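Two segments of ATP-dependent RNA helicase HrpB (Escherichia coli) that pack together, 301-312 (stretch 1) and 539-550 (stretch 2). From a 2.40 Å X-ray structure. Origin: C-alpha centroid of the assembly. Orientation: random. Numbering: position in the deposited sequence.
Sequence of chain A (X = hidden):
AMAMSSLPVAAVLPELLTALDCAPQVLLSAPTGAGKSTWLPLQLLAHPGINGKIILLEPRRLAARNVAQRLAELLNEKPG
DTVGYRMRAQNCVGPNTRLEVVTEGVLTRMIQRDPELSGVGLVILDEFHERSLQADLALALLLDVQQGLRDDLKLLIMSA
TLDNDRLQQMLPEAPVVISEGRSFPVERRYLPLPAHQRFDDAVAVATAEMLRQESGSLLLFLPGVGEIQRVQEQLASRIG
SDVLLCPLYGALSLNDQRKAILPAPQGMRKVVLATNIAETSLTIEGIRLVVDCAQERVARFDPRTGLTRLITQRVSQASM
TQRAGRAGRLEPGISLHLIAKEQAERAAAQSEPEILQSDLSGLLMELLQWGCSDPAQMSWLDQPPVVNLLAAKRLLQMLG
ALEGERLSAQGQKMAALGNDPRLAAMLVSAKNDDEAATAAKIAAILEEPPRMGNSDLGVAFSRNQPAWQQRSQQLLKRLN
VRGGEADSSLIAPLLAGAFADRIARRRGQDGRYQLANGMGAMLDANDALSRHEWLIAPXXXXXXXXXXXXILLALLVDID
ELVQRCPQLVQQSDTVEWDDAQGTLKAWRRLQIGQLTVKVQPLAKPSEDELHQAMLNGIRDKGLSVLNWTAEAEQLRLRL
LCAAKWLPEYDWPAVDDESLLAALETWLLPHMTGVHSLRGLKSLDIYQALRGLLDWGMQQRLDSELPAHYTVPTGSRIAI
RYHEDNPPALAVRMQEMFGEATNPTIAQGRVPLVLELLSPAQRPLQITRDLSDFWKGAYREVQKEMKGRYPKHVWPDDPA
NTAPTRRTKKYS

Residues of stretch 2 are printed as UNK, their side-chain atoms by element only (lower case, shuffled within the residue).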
ATOM      1  N   PHE A 301       2.170   0.501  -5.647  1.00 47.52           N
ATOM      2  CA  PHE A 301       1.479   1.709  -5.238  1.00 42.79           C
ATOM      3  C   PHE A 301       2.343   2.492  -4.267  1.00 43.47           C
ATOM      4  O   PHE A 301       2.873   1.925  -3.312  1.00 45.09           O
ATOM      5  CB  PHE A 301       0.133   1.374  -4.606  1.00 35.98           C
ATOM      6  CG  PHE A 301      -0.575   2.561  -4.027  1.00 39.02           C
ATOM      7  CD1 PHE A 301      -1.118   3.536  -4.854  1.00 39.79           C
ATOM      8  CD2 PHE A 301      -0.708   2.707  -2.660  1.00 42.45           C
ATOM      9  CE1 PHE A 301      -1.778   4.636  -4.330  1.00 38.03           C
ATOM     10  CE2 PHE A 301      -1.368   3.814  -2.131  1.00 44.41           C
ATOM     11  CZ  PHE A 301      -1.909   4.772  -2.974  1.00 38.47           C
ATOM     12  N   ASP A 302       2.477   3.791  -4.531  1.00 42.54           N
ATOM     13  CA  ASP A 302       3.184   4.730  -3.661  1.00 43.27           C
ATOM     14  C   ASP A 302       2.196   5.657  -2.958  1.00 44.87           C
ATOM     15  O   ASP A 302       1.695   6.599  -3.564  1.00 46.84           O
ATOM     16  CB  ASP A 302       4.191   5.547  -4.486  1.00 44.74           C
ATOM     17  CG  ASP A 302       5.076   6.458  -3.630  1.00 48.60           C
ATOM     18  OD1 ASP A 302       4.842   6.581  -2.403  1.00 43.06           O
ATOM     19  OD2 ASP A 302       6.007   7.074  -4.208  1.00 54.00           O
ATOM     20  N   PRO A 303       1.924   5.408  -1.670  1.00 45.52           N
ATOM     21  CA  PRO A 303       0.938   6.203  -0.922  1.00 46.50           C
ATOM     22  C   PRO A 303       1.278   7.679  -0.836  1.00 51.79           C
ATOM     23  O   PRO A 303       0.376   8.476  -0.645  1.00 54.76           O
ATOM     24  CB  PRO A 303       0.959   5.580   0.479  1.00 43.54           C
ATOM     25  CG  PRO A 303       2.257   4.894   0.565  1.00 43.81           C
ATOM     26  CD  PRO A 303       2.538   4.376  -0.827  1.00 43.61           C
ATOM     27  N   ARG A 304       2.547   8.044  -0.968  1.00 55.28           N
ATOM     28  CA  ARG A 304       2.916   9.451  -0.853  1.00 57.47           C
ATOM     29  C   ARG A 304       2.644  10.217  -2.144  1.00 53.13           C
ATOM     30  O   ARG A 304       2.416  11.423  -2.129  1.00 55.43           O
ATOM     31  CB  ARG A 304       4.382   9.584  -0.436  1.00 65.01           C
ATOM     32  CG  ARG A 304       4.636   9.148   1.021  1.00 76.72           C
ATOM     33  CD  ARG A 304       6.125   9.114   1.372  1.00 86.73           C
ATOM     34  NE  ARG A 304       6.893   8.433   0.330  1.00 96.80           N
ATOM     35  CZ  ARG A 304       6.863   7.122   0.098  1.00106.14           C
ATOM     36  NH1 ARG A 304       6.110   6.321   0.844  1.00117.35           N
ATOM     37  NH2 ARG A 304       7.591   6.608  -0.885  1.00106.49           N
ATOM     38  N   THR A 305       2.644   9.516  -3.265  1.00 48.91           N
ATOM     39  CA  THR A 305       2.364  10.160  -4.544  1.00 43.46           C
ATOM     40  C   THR A 305       0.979   9.805  -5.088  1.00 41.48           C
ATOM     41  O   THR A 305       0.486  10.457  -5.997  1.00 42.14           O
ATOM     42  CB  THR A 305       3.416   9.782  -5.607  1.00 40.70           C
ATOM     43  OG1 THR A 305       3.351   8.376  -5.878  1.00 40.83           O
ATOM     44  CG2 THR A 305       4.815  10.137  -5.130  1.00 42.31           C
ATOM     45  N   GLY A 306       0.362   8.768  -4.531  1.00 40.03           N
ATOM     46  CA  GLY A 306      -0.843   8.196  -5.102  1.00 37.03           C
ATOM     47  C   GLY A 306      -0.627   7.567  -6.464  1.00 37.65           C
ATOM     48  O   GLY A 306      -1.592   7.292  -7.166  1.00 37.01           O
ATOM     49  N   LEU A 307       0.631   7.333  -6.848  1.00 38.57           N
ATOM     50  CA  LEU A 307       0.905   6.757  -8.162  1.00 39.18           C
ATOM     51  C   LEU A 307       1.273   5.284  -8.063  1.00 38.24           C
ATOM     52  O   LEU A 307       1.816   4.819  -7.060  1.00 37.04           O
ATOM     53  CB  LEU A 307       2.010   7.529  -8.888  1.00 37.06           C
ATOM     54  CG  LEU A 307       1.662   8.981  -9.227  1.00 43.21           C
ATOM     55  CD1 LEU A 307       2.793   9.615 -10.036  1.00 45.74           C
ATOM     56  CD2 LEU A 307       0.310   9.098  -9.976  1.00 32.44           C
ATOM     57  N   THR A 308       0.924   4.545  -9.104  1.00 38.03           N
ATOM     58  CA  THR A 308       1.368   3.178  -9.228  1.00 43.70           C
ATOM     59  C   THR A 308       2.481   3.120 -10.270  1.00 49.54           C
ATOM     60  O   THR A 308       2.338   3.641 -11.380  1.00 48.91           O
ATOM     61  CB  THR A 308       0.213   2.243  -9.620  1.00 42.92           C
ATOM     62  OG1 THR A 308      -0.835   2.361  -8.648  1.00 39.53           O
ATOM     63  CG2 THR A 308       0.695   0.769  -9.683  1.00 26.10           C
ATOM     64  N   ARG A 309       3.601   2.511  -9.897  1.00 55.39           N
ATOM     65  CA  ARG A 309       4.735   2.351 -10.813  1.00 57.48           C
ATOM     66  C   ARG A 309       5.040   0.882 -11.062  1.00 52.60           C
ATOM     67  O   ARG A 309       4.617   0.016 -10.294  1.00 49.30           O
ATOM     68  CB  ARG A 309       5.965   3.065 -10.256  1.00 61.53           C
ATOM     69  CG  ARG A 309       6.139   2.853  -8.772  1.00 69.32           C
ATOM     70  CD  ARG A 309       7.398   3.507  -8.280  1.00 77.42           C
ATOM     71  NE  ARG A 309       7.495   3.465  -6.826  1.00 85.21           N
ATOM     72  CZ  ARG A 309       8.555   3.001  -6.173  1.00 93.00           C
ATOM     73  NH1 ARG A 309       9.594   2.543  -6.853  1.00 96.76           N
ATOM     74  NH2 ARG A 309       8.579   2.995  -4.846  1.00 96.54           N
ATOM     75  N   LEU A 310       5.725   0.613 -12.171  1.00 51.30           N
ATOM     76  CA  LEU A 310       6.339  -0.686 -12.418  1.00 49.62           C
ATOM     77  C   LEU A 310       7.745  -0.678 -11.857  1.00 50.23           C
ATOM     78  O   LEU A 310       8.593   0.057 -12.346  1.00 48.55           O
ATOM     79  CB  LEU A 310       6.385  -1.017 -13.905  1.00 46.43           C
ATOM     80  CG  LEU A 310       5.060  -1.456 -14.504  1.00 54.66           C
ATOM     81  CD1 LEU A 310       5.251  -1.932 -15.936  1.00 58.83           C
ATOM     82  CD2 LEU A 310       4.421  -2.542 -13.651  1.00 58.24           C
ATOM     83  N   ILE A 311       7.987  -1.471 -10.816  1.00 52.90           N
ATOM     84  CA  ILE A 311       9.350  -1.690 -10.338  1.00 47.71           C
ATOM     85  C   ILE A 311       9.863  -3.091 -10.716  1.00 43.84           C
ATOM     86  O   ILE A 311       9.099  -4.002 -11.064  1.00 40.79           O
ATOM     87  CB  ILE A 311       9.466  -1.503  -8.818  1.00 47.85           C
ATOM     88  CG1 ILE A 311       8.863  -2.693  -8.070  1.00 51.05           C
ATOM     89  CG2 ILE A 311       8.813  -0.209  -8.394  1.00 50.50           C
ATOM     90  CD1 ILE A 311       9.207  -2.712  -6.586  1.00 48.52           C
ATOM     91  N   THR A 312      11.177  -3.233 -10.683  1.00 43.53           N
ATOM     92  CA  THR A 312      11.803  -4.517 -10.881  1.00 45.32           C
ATOM     93  C   THR A 312      12.348  -4.938  -9.534  1.00 39.79           C
ATOM     94  O   THR A 312      12.910  -4.119  -8.801  1.00 39.05           O
ATOM     95  CB  THR A 312      12.915  -4.459 -11.944  1.00 51.84           C
ATOM     96  OG1 THR A 312      12.327  -4.116 -13.207  1.00 54.50           O
ATOM     97  CG2 THR A 312      13.599  -5.809 -12.076  1.00 50.08           C
ATOM     98  N   UNK A 539      -2.486  11.205 -16.118  1.00 46.21           N
ATOM     99  CA  UNK A 539      -1.682  10.003 -16.336  1.00 50.44           C
ATOM    100  C   UNK A 539      -0.176  10.261 -16.169  1.00 51.09           C
ATOM    101  O   UNK A 539       0.426  11.056 -16.903  1.00 52.07           O
ATOM    102  c   UNK A 539      -1.712   7.946 -17.929  1.00 57.43           C
ATOM    103  c   UNK A 539      -1.970   9.433 -17.725  1.00 55.70           C
ATOM    104  c   UNK A 539      -2.112   7.557 -19.326  1.00 61.65           C
ATOM    105  c   UNK A 539      -2.479   7.138 -16.908  1.00 58.42           C
ATOM    106  N   UNK A 540       0.421   9.562 -15.208  1.00 50.57           N
ATOM    107  CA  UNK A 540       1.801   9.802 -14.792  1.00 49.89           C
ATOM    108  C   UNK A 540       2.608   8.528 -14.616  1.00 51.90           C
ATOM    109  O   UNK A 540       2.168   7.598 -13.927  1.00 54.13           O
ATOM    110  c   UNK A 540       1.828  10.568 -13.471  1.00 47.97           C
ATOM    111  c   UNK A 540       0.676  12.297 -12.095  1.00 45.65           C
ATOM    112  c   UNK A 540       1.232  11.962 -13.463  1.00 48.17           C
ATOM    113  c   UNK A 540       2.303  12.946 -13.873  1.00 46.86           C
ATOM    114  N   UNK A 541       3.810   8.514 -15.188  1.00 52.30           N
ATOM    115  CA  UNK A 541       4.729   7.388 -15.025  1.00 55.76           C
ATOM    116  C   UNK A 541       5.872   7.723 -14.066  1.00 52.84           C
ATOM    117  O   UNK A 541       6.829   8.404 -14.430  1.00 52.41           O
ATOM    118  c   UNK A 541       5.720   4.585 -15.578  1.00 67.41           C
ATOM    119  c   UNK A 541       5.290   6.955 -16.384  1.00 61.53           C
ATOM    120  c   UNK A 541       6.723   5.395 -17.745  1.00 63.72           C
ATOM    121  c   UNK A 541       6.292   5.794 -16.335  1.00 65.48           C
ATOM    122  N   UNK A 542       5.761   7.231 -12.841  1.00 55.01           N
ATOM    123  CA  UNK A 542       6.765   7.460 -11.805  1.00 57.51           C
ATOM    124  C   UNK A 542       7.991   6.603 -12.060  1.00 71.59           C
ATOM    125  O   UNK A 542       7.881   5.378 -12.109  1.00 75.18           O
ATOM    126  c   UNK A 542       6.172   7.150 -10.429  1.00 47.28           C
ATOM    127  n   UNK A 542       6.934   7.374  -6.837  1.00 44.44           N
ATOM    128  c   UNK A 542       7.019   7.547  -9.255  1.00 45.85           C
ATOM    129  c   UNK A 542       6.231   7.535  -7.951  1.00 44.63           C
ATOM    130  o   UNK A 542       5.004   7.661  -7.948  1.00 42.35           O
ATOM    131  N   UNK A 543       9.146   7.254 -12.238  1.00 81.43           N
ATOM    132  CA  UNK A 543      10.415   6.574 -12.464  1.00 91.21           C
ATOM    133  C   UNK A 543      10.678   5.482 -11.443  1.00100.42           C
ATOM    134  O   UNK A 543      10.788   4.307 -11.791  1.00103.71           O
ATOM    135  N   UNK A 544      10.781   5.879 -10.180  1.00108.93           N
ATOM    136  CA  UNK A 544      10.703   4.935  -9.074  1.00112.16           C
ATOM    137  C   UNK A 544      10.547   5.720  -7.774  1.00114.86           C
ATOM    138  O   UNK A 544      10.032   6.836  -7.790  1.00117.95           O
ATOM    139  c   UNK A 544      11.932   4.023  -9.022  1.00116.40           C
ATOM    140  o   UNK A 544      11.605   2.766  -8.451  1.00115.42           O
ATOM    141  N   UNK A 545      11.025   5.141  -6.671  1.00111.54           N
ATOM    142  CA  UNK A 545      10.805   5.640  -5.305  1.00104.70           C
ATOM    143  C   UNK A 545      10.914   7.155  -5.135  1.00101.92           C
ATOM    144  O   UNK A 545      10.270   7.728  -4.260  1.00 98.14           O
ATOM    145  c   UNK A 545      11.776   4.954  -4.352  1.00101.22           C
ATOM    146  N   UNK A 546      11.739   7.790  -5.962  1.00108.18           N
ATOM    147  CA  UNK A 546      11.861   9.245  -5.987  1.00110.12           C
ATOM    148  C   UNK A 546      10.549   9.899  -6.437  1.00110.01           C
ATOM    149  O   UNK A 546      10.055   9.599  -7.529  1.00112.61           O
ATOM    150  o   UNK A 546      12.826  10.941  -7.460  1.00117.07           O
ATOM    151  c   UNK A 546      13.014   9.649  -6.912  1.00114.24           C
ATOM    152  N   UNK A 547       9.978  10.803  -5.607  1.00 97.95           N
ATOM    153  CA  UNK A 547       8.695  11.449  -5.931  1.00 92.05           C
ATOM    154  C   UNK A 547       8.746  12.300  -7.209  1.00 89.71           C
ATOM    155  O   UNK A 547       8.330  13.461  -7.200  1.00 87.26           O
ATOM    156  c   UNK A 547       9.751  12.560  -4.089  1.00 88.92           C
ATOM    157  c   UNK A 547       8.418  12.325  -4.697  1.00 87.79           C
ATOM    158  c   UNK A 547      10.522  11.287  -4.326  1.00 93.06           C
ATOM    159  N   UNK A 548       9.255  11.705  -8.289  1.00 90.09           N
ATOM    160  CA  UNK A 548       9.330  12.327  -9.604  1.00 89.24           C
ATOM    161  C   UNK A 548       8.719  11.401 -10.636  1.00 79.08           C
ATOM    162  O   UNK A 548       8.960  10.193 -10.617  1.00 82.90           O
ATOM    163  o   UNK A 548      11.557  14.108  -8.259  1.00116.86           O
ATOM    164  c   UNK A 548      11.217  14.003  -9.457  1.00113.56           C
ATOM    165  o   UNK A 548      11.214  14.967 -10.250  1.00123.86           O
ATOM    166  c   UNK A 548      10.775  12.656  -9.980  1.00102.52           C
ATOM    167  N   UNK A 549       7.936  11.971 -11.542  1.00 67.82           N
ATOM    168  CA  UNK A 549       7.219  11.177 -12.531  1.00 58.55           C
ATOM    169  C   UNK A 549       7.202  11.849 -13.898  1.00 51.83           C
ATOM    170  O   UNK A 549       7.300  13.074 -14.000  1.00 53.39           O
ATOM    171  c   UNK A 549       5.797  10.920 -12.056  1.00 58.14           C
ATOM    172  N   UNK A 550       7.092  11.043 -14.949  1.00 43.32           N
ATOM    173  CA  UNK A 550       6.926  11.578 -16.287  1.00 51.07           C
ATOM    174  C   UNK A 550       5.436  11.805 -16.586  1.00 56.41           C
ATOM    175  O   UNK A 550       4.570  11.023 -16.183  1.00 54.82           O
ATOM    176  n   UNK A 550       7.764   9.229 -20.084  1.00 82.47           N
ATOM    177  n   UNK A 550       7.160   7.647 -21.646  1.00 88.71           N
ATOM    178  c   UNK A 550       7.546  10.641 -17.326  1.00 56.07           C
ATOM    179  c   UNK A 550       8.511  10.393 -19.623  1.00 74.34           C
ATOM    180  n   UNK A 550       8.727   9.242 -22.173  1.00 92.25           N
ATOM    181  c   UNK A 550       7.881   8.707 -21.301  1.00 88.27           C
ATOM    182  c   UNK A 550       7.684  11.267 -18.695  1.00 64.10           C
TER

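Position 539 carries four carbons, forked at the second; its CA-to-CB bond points away from stretch 1, and no atom of it comes into contact. The fork one carbon beyond CB identifies Leu 539. Position 540 has the same four-carbon fork but points toward stretch 1, its CB 3.7 Å from CD1 of Leu 307, an apolar contact. It is Leu 540. Position 541 repeats the pattern, four carbons forked at the second; its CA-to-CB bond again points away, and no contact is made: Leu 541. This alternation is that of a strand.

Position 542 has three carbons in a row, the third bearing two further atoms, one oxygen and one nitrogen, so the group is a carboxamide. The nitrogen lies 2.8 Å from OD2 of Asp 302 and the oxygen 2.7 Å from OG1 of Thr 305. The chain length makes it Gln 542. NE2 donates to Asp 302 OD2 with an N-H...acceptor angle of 165°, while OE1 accepts from Thr 305 OG1.

Position 543 has no side-chain atoms and is Gly 543. Position 544 has one carbon and then one oxygen, which sits 2.6 Å from NH1 of Arg 309. It is Ser 544, and its high B factors limit the weight that this distance can bear. Position 545 has a single carbon, CB, 3.8 Å from NH2 of Arg 309, and is Ala 545. Its backbone N lies over one face of that guanidinium, 3.0 Å from NH1, but both atoms are donors, so no hydrogen bond forms. Position 546 has one carbon, then one oxygen, and its CA-to-CB bond points away: Ser 546, also poorly ordered.

At 547 three carbons close a ring onto the backbone N, which defines Pro 547; its CB is 4.2 Å from CG2 of Thr 305. Position 548 has two carbons, the second carrying two oxygens, and points away: Asp 548. Position 549 has one carbon, 3.8 Å from CD1 of Leu 307, hence Ala 549. Position 550 has three carbons, a nitrogen, then a carbon carrying two more nitrogens: Arg 550, out of reach of stretch 1.

The contact buries 536 Å² in total and centers on Gln 542. Thr 305 OG1 in turn accepts from Leu 307 N at 3.1 Å, linking the turn to this pair. Beside it, Leu 307 CD1 packs against Leu 540 and Ala 549, while Arg 309 extends along Gln 542 toward the loop.

Stretch 2 (539-550) LLLQGSASPDAR
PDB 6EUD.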